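Local coordinates for eukaryotic translation initiation factor 2A (Schizosaccharomyces pombe, PDB 3WJ9), which probably directs the codon-dependent binding of initiator methionyl-tRNA to 40S ribosomal subunits in the early steps of translating a small number of specific mRNAs, at residues A[67-75]-A[108-116]; A[80-91]-A[125-136]. All coordinates share one frame; numbering follows the deposited sequence.

The chain is the beta-propeller part of a longer protein, built of four-stranded antiparallel sheets, and the two contacts illustrate how successive blades of such a ring are joined. Contact 1 lays the last strand of the sheet 37-71 against the third strand, and the turn after it, of the sheet 76-120. Contact 2 joins the first two strands of that sheet, and the turn between them, to the opening strand 131-132 of the next and the loops around it. Their segments alternate along the chain; the contact centres are about 14 Å apart, contact 1 about 22 Å from the chain's centre and contact 2 about 11 Å. The sheet 76-120 is thus packed from both neighbours.

Contact 1: A[67-75]-A[108-116]; sequences KLTQLPAAN and VWNTETGQL
The side-chain oxygen OD1 of N110, whose backbone carbonyl lies beside T69 and L71, accepts the backbone N-H of E112 (an Asx turn) and of T113 (completing an Asx motif). E112 N lies 2.7 Å from N110 OD1, nearly along the C=O axis, and T113 N 3.1 Å from it, well above the carbonyl plane. The turn so fixed presents the T111 carbonyl to T69 OG1, a hydrogen bond modelled too short to be trusted. T69 CG2, anti to the backbone N, is carried to 3.6 Å from G114 CA; G114 has a positive phi, which favours glycine. The apolar half centres on W109. L71 CD1 lies over the face of its five-membered ring, a CH-pi contact 4.1 Å from the centroid, while L116 CD1 of the same hairpin lies on the opposite face. P72, at the centre of an inverse gamma turn, brings CD to 3.8 Å from W109 CZ3, and A73 CB approaches W109 CZ2. This is blade-to-blade packing: strand 67-71, paired with 57-61, runs at 148° to strand 108-110. In the blade 76-120, L71 also reaches L88 on strand 87-92, W109 NE1 bonds to T90, and T111 OG1 to G85 O.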
loop_
_atom_site.group_PDB
_atom_site.type_symbol
_atom_site.label_atom_id
_atom_site.label_comp_id
_atom_site.label_asym_id
_atom_site.label_seq_id
_atom_site.Cartn_x
_atom_site.Cartn_y
_atom_site.Cartn_z
ATOM N N LYS A 67 7.774 -20.810 13.040
ATOM C CA LYS A 67 6.969 -19.926 13.867
ATOM C C LYS A 67 7.878 -19.200 14.848
ATOM O O LYS A 67 8.779 -19.802 15.430
ATOM C CB LYS A 67 5.889 -20.716 14.607
ATOM C CG LYS A 67 5.045 -19.886 15.551
ATOM C CD LYS A 67 4.021 -20.750 16.264
ATOM C CE LYS A 67 3.038 -19.904 17.047
ATOM N NZ LYS A 67 1.962 -20.728 17.662
ATOM N N LEU A 68 7.651 -17.902 15.018
ATOM C CA LEU A 68 8.509 -17.092 15.871
ATOM C C LEU A 68 7.754 -16.508 17.058
ATOM O O LEU A 68 8.192 -16.629 18.202
ATOM C CB LEU A 68 9.146 -15.958 15.061
ATOM C CG LEU A 68 10.153 -16.337 13.976
ATOM C CD1 LEU A 68 10.558 -15.106 13.186
ATOM C CD2 LEU A 68 11.372 -17.002 14.592
ATOM N N THR A 69 6.616 -15.883 16.778
ATOM C CA THR A 69 5.904 -15.104 17.781
ATOM C C THR A 69 4.424 -15.459 17.839
ATOM O O THR A 69 3.822 -15.812 16.824
ATOM C CB THR A 69 6.048 -13.595 17.499
ATOM O OG1 THR A 69 7.435 -13.272 17.340
ATOM C CG2 THR A 69 5.460 -12.757 18.633
ATOM N N GLN A 70 3.845 -15.365 19.032
ATOM C CA GLN A 70 2.418 -15.589 19.198
ATOM C C GLN A 70 1.717 -14.371 19.798
ATOM O O GLN A 70 2.081 -13.898 20.874
ATOM C CB GLN A 70 2.167 -16.814 20.073
ATOM C CG GLN A 70 0.702 -17.144 20.214
ATOM C CD GLN A 70 0.029 -17.253 18.863
ATOM O OE1 GLN A 70 0.165 -18.259 18.169
ATOM N NE2 GLN A 70 -0.696 -16.212 18.479
ATOM N N LEU A 71 0.707 -13.871 19.094
ATOM C CA LEU A 71 -0.087 -12.748 19.574
ATOM C C LEU A 71 -1.523 -13.167 19.868
ATOM O O LEU A 71 -2.210 -13.700 18.995
ATOM C CB LEU A 71 -0.077 -11.612 18.551
ATOM C CG LEU A 71 1.285 -11.271 17.944
ATOM C CD1 LEU A 71 1.156 -10.125 16.956
ATOM C CD2 LEU A 71 2.286 -10.939 19.037
ATOM N N PRO A 72 -1.987 -12.917 21.102
ATOM C CA PRO A 72 -3.365 -13.231 21.489
ATOM C C PRO A 72 -4.367 -12.244 20.897
ATOM O O PRO A 72 -5.187 -11.687 21.625
ATOM C CB PRO A 72 -3.330 -13.129 23.016
ATOM C CG PRO A 72 -2.251 -12.147 23.294
ATOM C CD PRO A 72 -1.214 -12.341 22.217
ATOM N N ALA A 73 -4.293 -12.039 19.585
ATOM C CA ALA A 73 -5.192 -11.130 18.889
ATOM C C ALA A 73 -6.342 -11.888 18.234
ATOM O O ALA A 73 -6.141 -12.641 17.280
ATOM C CB ALA A 73 -4.428 -10.326 17.851
ATOM N N ALA A 74 -7.546 -11.678 18.753
ATOM C CA ALA A 74 -8.734 -12.348 18.238
ATOM C C ALA A 74 -9.616 -11.389 17.447
ATOM O O ALA A 74 -9.504 -10.172 17.593
ATOM C CB ALA A 74 -9.523 -12.967 19.379
ATOM N N ASN A 75 -10.483 -11.950 16.608
ATOM C CA ASN A 75 -11.455 -11.176 15.836
ATOM C C ASN A 75 -10.813 -10.120 14.939
ATOM O O ASN A 75 -11.446 -9.123 14.599
ATOM C CB ASN A 75 -12.457 -10.501 16.776
ATOM C CG ASN A 75 -13.003 -11.449 17.827
ATOM O OD1 ASN A 75 -13.419 -12.565 17.518
ATOM N ND2 ASN A 75 -12.997 -11.009 19.080
ATOM N N VAL A 108 -0.757 -2.364 19.286
ATOM C CA VAL A 108 0.514 -2.491 18.593
ATOM C C VAL A 108 1.312 -3.565 19.316
ATOM O O VAL A 108 1.301 -3.629 20.544
ATOM C CB VAL A 108 1.287 -1.159 18.549
ATOM C CG1 VAL A 108 2.559 -1.303 17.724
ATOM C CG2 VAL A 108 0.410 -0.058 17.977
ATOM N N TRP A 109 1.981 -4.426 18.558
ATOM C CA TRP A 109 2.695 -5.548 19.152
ATOM C C TRP A 109 4.170 -5.550 18.768
ATOM O O TRP A 109 4.549 -5.057 17.707
ATOM C CB TRP A 109 2.055 -6.878 18.733
ATOM C CG TRP A 109 0.548 -6.918 18.819
ATOM C CD1 TRP A 109 -0.336 -6.427 17.903
ATOM C CD2 TRP A 109 -0.242 -7.506 19.862
ATOM N NE1 TRP A 109 -1.625 -6.658 18.316
ATOM C CE2 TRP A 109 -1.596 -7.320 19.513
ATOM C CE3 TRP A 109 0.062 -8.165 21.057
ATOM C CZ2 TRP A 109 -2.640 -7.769 20.318
ATOM C CZ3 TRP A 109 -0.979 -8.609 21.854
ATOM C CH2 TRP A 109 -2.313 -8.409 21.481
ATOM N N ASN A 110 4.998 -6.105 19.645
ATOM C CA ASN A 110 6.396 -6.355 19.330
ATOM C C ASN A 110 6.509 -7.717 18.655
ATOM O O ASN A 110 5.755 -8.638 18.971
ATOM C CB ASN A 110 7.255 -6.290 20.597
ATOM C CG ASN A 110 8.748 -6.354 20.306
ATOM O OD1 ASN A 110 9.211 -7.181 19.520
ATOM N ND2 ASN A 110 9.509 -5.480 20.954
ATOM N N THR A 111 7.448 -7.841 17.724
ATOM C CA THR A 111 7.557 -9.053 16.919
ATOM C C THR A 111 8.627 -10.024 17.424
ATOM O O THR A 111 8.576 -11.213 17.114
ATOM C CB THR A 111 7.849 -8.711 15.442
ATOM O OG1 THR A 111 9.115 -8.049 15.339
ATOM C CG2 THR A 111 6.758 -7.809 14.877
ATOM N N GLU A 112 9.589 -9.530 18.200
ATOM C CA GLU A 112 10.645 -10.400 18.720
ATOM C C GLU A 112 10.425 -10.691 20.216
ATOM O O GLU A 112 11.080 -11.559 20.799
ATOM C CB GLU A 112 12.039 -9.788 18.459
ATOM C CG GLU A 112 13.158 -10.310 19.372
ATOM C CD GLU A 112 14.543 -9.799 19.028
ATOM O OE1 GLU A 112 14.703 -9.131 17.987
ATOM O OE2 GLU A 112 15.476 -10.070 19.815
ATOM N N THR A 113 9.449 -10.027 20.828
ATOM C CA THR A 113 9.113 -10.343 22.217
ATOM C C THR A 113 7.652 -10.744 22.411
ATOM O O THR A 113 7.311 -11.406 23.393
ATOM C CB THR A 113 9.419 -9.165 23.161
ATOM O OG1 THR A 113 8.573 -8.055 22.843
ATOM C CG2 THR A 113 10.866 -8.750 23.034
ATOM N N GLY A 114 6.791 -10.346 21.481
ATOM C CA GLY A 114 5.375 -10.645 21.591
ATOM C C GLY A 114 4.731 -9.852 22.711
ATOM O O GLY A 114 3.756 -10.290 23.322
ATOM N N GLN A 115 5.288 -8.676 22.978
ATOM C CA GLN A 115 4.782 -7.807 24.030
ATOM C C GLN A 115 3.790 -6.794 23.482
ATOM O O GLN A 115 4.058 -6.117 22.487
ATOM C CB GLN A 115 5.934 -7.083 24.726
ATOM C CG GLN A 115 5.490 -6.069 25.767
ATOM C CD GLN A 115 6.658 -5.408 26.468
ATOM O OE1 GLN A 115 7.796 -5.866 26.365
ATOM N NE2 GLN A 115 6.384 -4.324 27.181
ATOM N N LEU A 116 2.638 -6.702 24.134
ATOM C CA LEU A 116 1.655 -5.683 23.804
ATOM C C LEU A 116 2.176 -4.318 24.236
ATOM O O LEU A 116 2.072 -3.953 25.405
ATOM C CB LEU A 116 0.313 -5.982 24.477
ATOM C CG LEU A 116 -0.790 -4.961 24.207
ATOM C CD1 LEU A 116 -0.877 -4.710 22.722
ATOM C CD2 LEU A 116 -2.127 -5.440 24.756
#

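Contact 2: A[80-91]-A[125-136]; sequences GFSPLGKYLSTW and QTGWNLQYTCDE
W128 spreads its indole between two CB atoms: W91 CB lies over one face, 4.0 Å from the centroid of the six-membered ring, and N129 CB over the other. The rim of W128 slots in toward the paired strands, with CH2 3.3 Å from S89 O. W91 is itself overlapped, the Q125 amide lying on one face with the planes 25° apart. Replacing W91 with an alanine would probably leave that amide without its aromatic platform and open a gap beside W128. S89 OG donates to N129 OD1 at 2.9 Å, tilted from the carbonyl plane. S82 CB sits over the Y132 ring, 3.8 Å from its centroid, and P83 CD packs crosswise on Y132 CB. E136, with CG anti to the backbone N (chi1 -152°), extends its carboxylate into the turn 82-85. There L84 N (2.7 Å) and K86 N (3.3 Å) reach E136 OE2 from opposite faces, the latter straighter (164°). S82 OG also donates to it, in a bond modelled unreliably short. Segment 125-136, the edge strand of the next blade with its flanking loops, packs L130 against strand 106-110, while Q131 bonds to F171 and L173 on strand 170-173 of the following blade.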
loop_
_atom_site.group_PDB
_atom_site.type_symbol
_atom_site.label_atom_id
_atom_site.label_comp_id
_atom_site.label_asym_id
_atom_site.label_seq_id
_atom_site.Cartn_x
_atom_site.Cartn_y
_atom_site.Cartn_z
ATOM N N GLY A 80 -0.732 -5.115 9.875
ATOM C CA GLY A 80 0.226 -4.195 9.290
ATOM C C GLY A 80 1.582 -4.210 9.964
ATOM O O GLY A 80 1.684 -4.104 11.184
ATOM N N PHE A 81 2.629 -4.343 9.157
ATOM C CA PHE A 81 3.998 -4.296 9.652
ATOM C C PHE A 81 4.559 -2.882 9.581
ATOM O O PHE A 81 4.336 -2.163 8.607
ATOM C CB PHE A 81 4.897 -5.236 8.844
ATOM C CG PHE A 81 4.862 -6.669 9.296
ATOM C CD1 PHE A 81 5.614 -7.089 10.379
ATOM C CD2 PHE A 81 4.091 -7.600 8.624
ATOM C CE1 PHE A 81 5.593 -8.407 10.788
ATOM C CE2 PHE A 81 4.064 -8.919 9.025
ATOM C CZ PHE A 81 4.816 -9.325 10.110
ATOM N N SER A 82 5.286 -2.489 10.619
ATOM C CA SER A 82 6.068 -1.263 10.586
ATOM C C SER A 82 7.240 -1.476 9.619
ATOM O O SER A 82 7.640 -2.617 9.396
ATOM C CB SER A 82 6.546 -0.904 11.994
ATOM O OG SER A 82 7.351 -1.938 12.534
ATOM N N PRO A 83 7.784 -0.389 9.036
ATOM C CA PRO A 83 8.785 -0.451 7.960
ATOM C C PRO A 83 9.924 -1.447 8.182
ATOM O O PRO A 83 10.392 -2.049 7.215
ATOM C CB PRO A 83 9.332 0.977 7.924
ATOM C CG PRO A 83 8.184 1.803 8.327
ATOM C CD PRO A 83 7.464 1.006 9.382
ATOM N N LEU A 84 10.359 -1.620 9.425
ATOM C CA LEU A 84 11.434 -2.559 9.725
ATOM C C LEU A 84 10.886 -3.816 10.398
ATOM O O LEU A 84 11.646 -4.653 10.890
ATOM C CB LEU A 84 12.494 -1.896 10.606
ATOM C CG LEU A 84 13.228 -0.704 9.986
ATOM C CD1 LEU A 84 14.161 -0.055 10.994
ATOM C CD2 LEU A 84 14.000 -1.129 8.746
ATOM N N GLY A 85 9.563 -3.935 10.417
ATOM C CA GLY A 85 8.902 -5.129 10.908
ATOM C C GLY A 85 9.101 -5.412 12.383
ATOM O O GLY A 85 8.888 -6.535 12.835
ATOM N N LYS A 86 9.512 -4.399 13.137
ATOM C CA LYS A 86 9.699 -4.558 14.574
ATOM C C LYS A 86 8.391 -4.325 15.320
ATOM O O LYS A 86 8.309 -4.539 16.530
ATOM C CB LYS A 86 10.779 -3.607 15.090
ATOM C CG LYS A 86 12.193 -4.004 14.700
ATOM C CD LYS A 86 13.208 -3.001 15.222
ATOM C CE LYS A 86 14.629 -3.459 14.947
ATOM N NZ LYS A 86 14.960 -4.697 15.703
ATOM N N TYR A 87 7.370 -3.885 14.594
ATOM C CA TYR A 87 6.050 -3.694 15.181
ATOM C C TYR A 87 4.951 -4.142 14.222
ATOM O O TYR A 87 5.063 -3.977 13.006
ATOM C CB TYR A 87 5.843 -2.232 15.580
ATOM C CG TYR A 87 6.894 -1.705 16.530
ATOM C CD1 TYR A 87 6.848 -2.003 17.886
ATOM C CD2 TYR A 87 7.937 -0.916 16.068
ATOM C CE1 TYR A 87 7.811 -1.525 18.756
ATOM C CE2 TYR A 87 8.904 -0.433 16.930
ATOM C CZ TYR A 87 8.837 -0.739 18.272
ATOM O OH TYR A 87 9.800 -0.258 19.128
ATOM N N LEU A 88 3.891 -4.714 14.785
ATOM C CA LEU A 88 2.759 -5.192 14.003
ATOM C C LEU A 88 1.457 -4.712 14.638
ATOM O O LEU A 88 1.233 -4.911 15.830
ATOM C CB LEU A 88 2.782 -6.720 13.901
ATOM C CG LEU A 88 1.660 -7.415 13.121
ATOM C CD1 LEU A 88 1.887 -7.298 11.623
ATOM C CD2 LEU A 88 1.544 -8.874 13.527
ATOM N N SER A 89 0.608 -4.073 13.839
ATOM C CA SER A 89 -0.660 -3.544 14.335
ATOM C C SER A 89 -1.832 -4.435 13.931
ATOM O O SER A 89 -1.857 -4.979 12.829
ATOM C CB SER A 89 -0.879 -2.116 13.823
ATOM O OG SER A 89 0.153 -1.249 14.263
ATOM N N THR A 90 -2.800 -4.580 14.833
ATOM C CA THR A 90 -3.945 -5.457 14.599
ATOM C C THR A 90 -5.280 -4.754 14.835
ATOM O O THR A 90 -5.614 -4.420 15.965
ATOM C CB THR A 90 -3.892 -6.704 15.508
ATOM O OG1 THR A 90 -3.931 -6.298 16.881
ATOM C CG2 THR A 90 -2.623 -7.504 15.255
ATOM N N TRP A 91 -6.045 -4.548 13.765
ATOM C CA TRP A 91 -7.384 -3.969 13.870
ATOM C C TRP A 91 -8.410 -5.045 14.208
ATOM O O TRP A 91 -8.567 -6.017 13.469
ATOM C CB TRP A 91 -7.779 -3.267 12.561
ATOM C CG TRP A 91 -9.111 -2.527 12.604
ATOM C CD1 TRP A 91 -9.294 -1.196 12.810
ATOM C CD2 TRP A 91 -10.420 -3.082 12.410
ATOM N NE1 TRP A 91 -10.628 -0.883 12.778
ATOM C CE2 TRP A 91 -11.344 -2.025 12.530
ATOM C CE3 TRP A 91 -10.902 -4.367 12.156
ATOM C CZ2 TRP A 91 -12.719 -2.213 12.404
ATOM C CZ3 TRP A 91 -12.271 -4.553 12.029
ATOM C CH2 TRP A 91 -13.162 -3.481 12.152
ATOM N N GLN A 125 -12.114 1.708 9.563
ATOM C CA GLN A 125 -11.195 0.728 9.024
ATOM C C GLN A 125 -10.213 1.450 8.115
ATOM O O GLN A 125 -9.077 1.019 7.935
ATOM C CB GLN A 125 -11.937 -0.377 8.282
ATOM C CG GLN A 125 -12.928 -1.129 9.130
ATOM C CD GLN A 125 -12.939 -2.597 8.803
ATOM O OE1 GLN A 125 -11.953 -3.135 8.304
ATOM N NE2 GLN A 125 -14.051 -3.261 9.082
ATOM N N THR A 126 -10.672 2.558 7.544
ATOM C CA THR A 126 -9.852 3.392 6.672
ATOM C C THR A 126 -8.878 4.242 7.485
ATOM O O THR A 126 -9.290 4.963 8.394
ATOM C CB THR A 126 -10.731 4.311 5.807
ATOM O OG1 THR A 126 -11.534 5.136 6.660
ATOM C CG2 THR A 126 -11.648 3.478 4.926
ATOM N N GLY A 127 -7.592 4.154 7.156
ATOM C CA GLY A 127 -6.566 4.884 7.883
ATOM C C GLY A 127 -6.485 4.455 9.333
ATOM O O GLY A 127 -6.288 5.276 10.228
ATOM N N TRP A 128 -6.637 3.157 9.564
ATOM C CA TRP A 128 -6.671 2.615 10.916
ATOM C C TRP A 128 -5.289 2.613 11.568
ATOM O O TRP A 128 -5.140 3.018 12.719
ATOM C CB TRP A 128 -7.251 1.196 10.897
ATOM C CG TRP A 128 -6.390 0.200 10.180
ATOM C CD1 TRP A 128 -6.326 -0.007 8.836
ATOM C CD2 TRP A 128 -5.463 -0.714 10.772
ATOM N NE1 TRP A 128 -5.419 -0.996 8.552
ATOM C CE2 TRP A 128 -4.871 -1.450 9.731
ATOM C CE3 TRP A 128 -5.071 -0.986 12.088
ATOM C CZ2 TRP A 128 -3.916 -2.435 9.951
ATOM C CZ3 TRP A 128 -4.122 -1.966 12.313
ATOM C CH2 TRP A 128 -3.555 -2.678 11.250
ATOM N N ASN A 129 -4.278 2.183 10.821
ATOM C CA ASN A 129 -2.952 1.952 11.384
ATOM C C ASN A 129 -2.172 3.234 11.643
ATOM O O ASN A 129 -2.486 4.290 11.093
ATOM C CB ASN A 129 -2.142 1.041 10.457
ATOM C CG ASN A 129 -1.005 0.337 11.175
ATOM O OD1 ASN A 129 -0.562 0.768 12.239
ATOM N ND2 ASN A 129 -0.521 -0.752 10.589
ATOM N N LEU A 130 -1.157 3.131 12.495
ATOM C CA LEU A 130 -0.187 4.201 12.659
ATOM C C LEU A 130 0.687 4.272 11.420
ATOM O O LEU A 130 1.023 3.244 10.834
ATOM C CB LEU A 130 0.680 3.973 13.898
ATOM C CG LEU A 130 -0.008 3.878 15.256
ATOM C CD1 LEU A 130 0.950 3.327 16.298
ATOM C CD2 LEU A 130 -0.490 5.258 15.641
ATOM N N GLN A 131 1.047 5.482 11.013
ATOM C CA GLN A 131 2.035 5.648 9.958
ATOM C C GLN A 131 3.407 5.696 10.612
ATOM O O GLN A 131 3.518 5.959 11.808
ATOM C CB GLN A 131 1.771 6.912 9.139
ATOM C CG GLN A 131 0.365 6.992 8.569
ATOM C CD GLN A 131 0.191 8.149 7.607
ATOM O OE1 GLN A 131 1.164 8.687 7.080
ATOM N NE2 GLN A 131 -1.055 8.548 7.383
ATOM N N TYR A 132 4.448 5.428 9.835
ATOM C CA TYR A 132 5.798 5.398 10.379
ATOM C C TYR A 132 6.786 6.133 9.491
ATOM O O TYR A 132 6.527 6.368 8.312
ATOM C CB TYR A 132 6.276 3.957 10.565
ATOM C CG TYR A 132 5.574 3.172 11.652
ATOM C CD1 TYR A 132 4.306 2.639 11.450
ATOM C CD2 TYR A 132 6.189 2.951 12.876
ATOM C CE1 TYR A 132 3.667 1.920 12.441
ATOM C CE2 TYR A 132 5.558 2.232 13.874
ATOM C CZ TYR A 132 4.298 1.718 13.651
ATOM O OH TYR A 132 3.666 1.002 14.642
ATOM N N THR A 133 7.923 6.493 10.074
ATOM C CA THR A 133 9.064 6.962 9.306
ATOM C C THR A 133 9.808 5.733 8.796
ATOM O O THR A 133 9.578 4.628 9.282
ATOM C CB THR A 133 9.995 7.850 10.146
ATOM O OG1 THR A 133 10.437 7.124 11.300
ATOM C CG2 THR A 133 9.258 9.098 10.601
ATOM N N CYS A 134 10.688 5.915 7.818
ATOM C CA CYS A 134 11.403 4.784 7.231
ATOM C C CYS A 134 12.397 4.153 8.201
ATOM O O CYS A 134 12.655 2.950 8.135
ATOM C CB CYS A 134 12.124 5.209 5.952
ATOM S SG CYS A 134 11.067 5.224 4.492
ATOM N N ASP A 135 12.954 4.958 9.099
ATOM C CA ASP A 135 13.860 4.432 10.116
ATOM C C ASP A 135 13.091 3.831 11.287
ATOM O O ASP A 135 13.693 3.352 12.249
ATOM C CB ASP A 135 14.821 5.520 10.613
ATOM C CG ASP A 135 14.106 6.775 11.087
ATOM O OD1 ASP A 135 12.967 6.683 11.591
ATOM O OD2 ASP A 135 14.700 7.865 10.964
ATOM N N GLU A 136 11.763 3.882 11.198
ATOM C CA GLU A 136 10.879 3.282 12.193
ATOM C C GLU A 136 11.102 3.885 13.581
ATOM O O GLU A 136 10.964 3.197 14.592
ATOM C CB GLU A 136 11.088 1.766 12.235
ATOM C CG GLU A 136 9.882 0.950 12.665
ATOM C CD GLU A 136 10.208 -0.528 12.734
ATOM O OE1 GLU A 136 11.129 -0.891 13.494
ATOM O OE2 GLU A 136 9.566 -1.326 12.023
#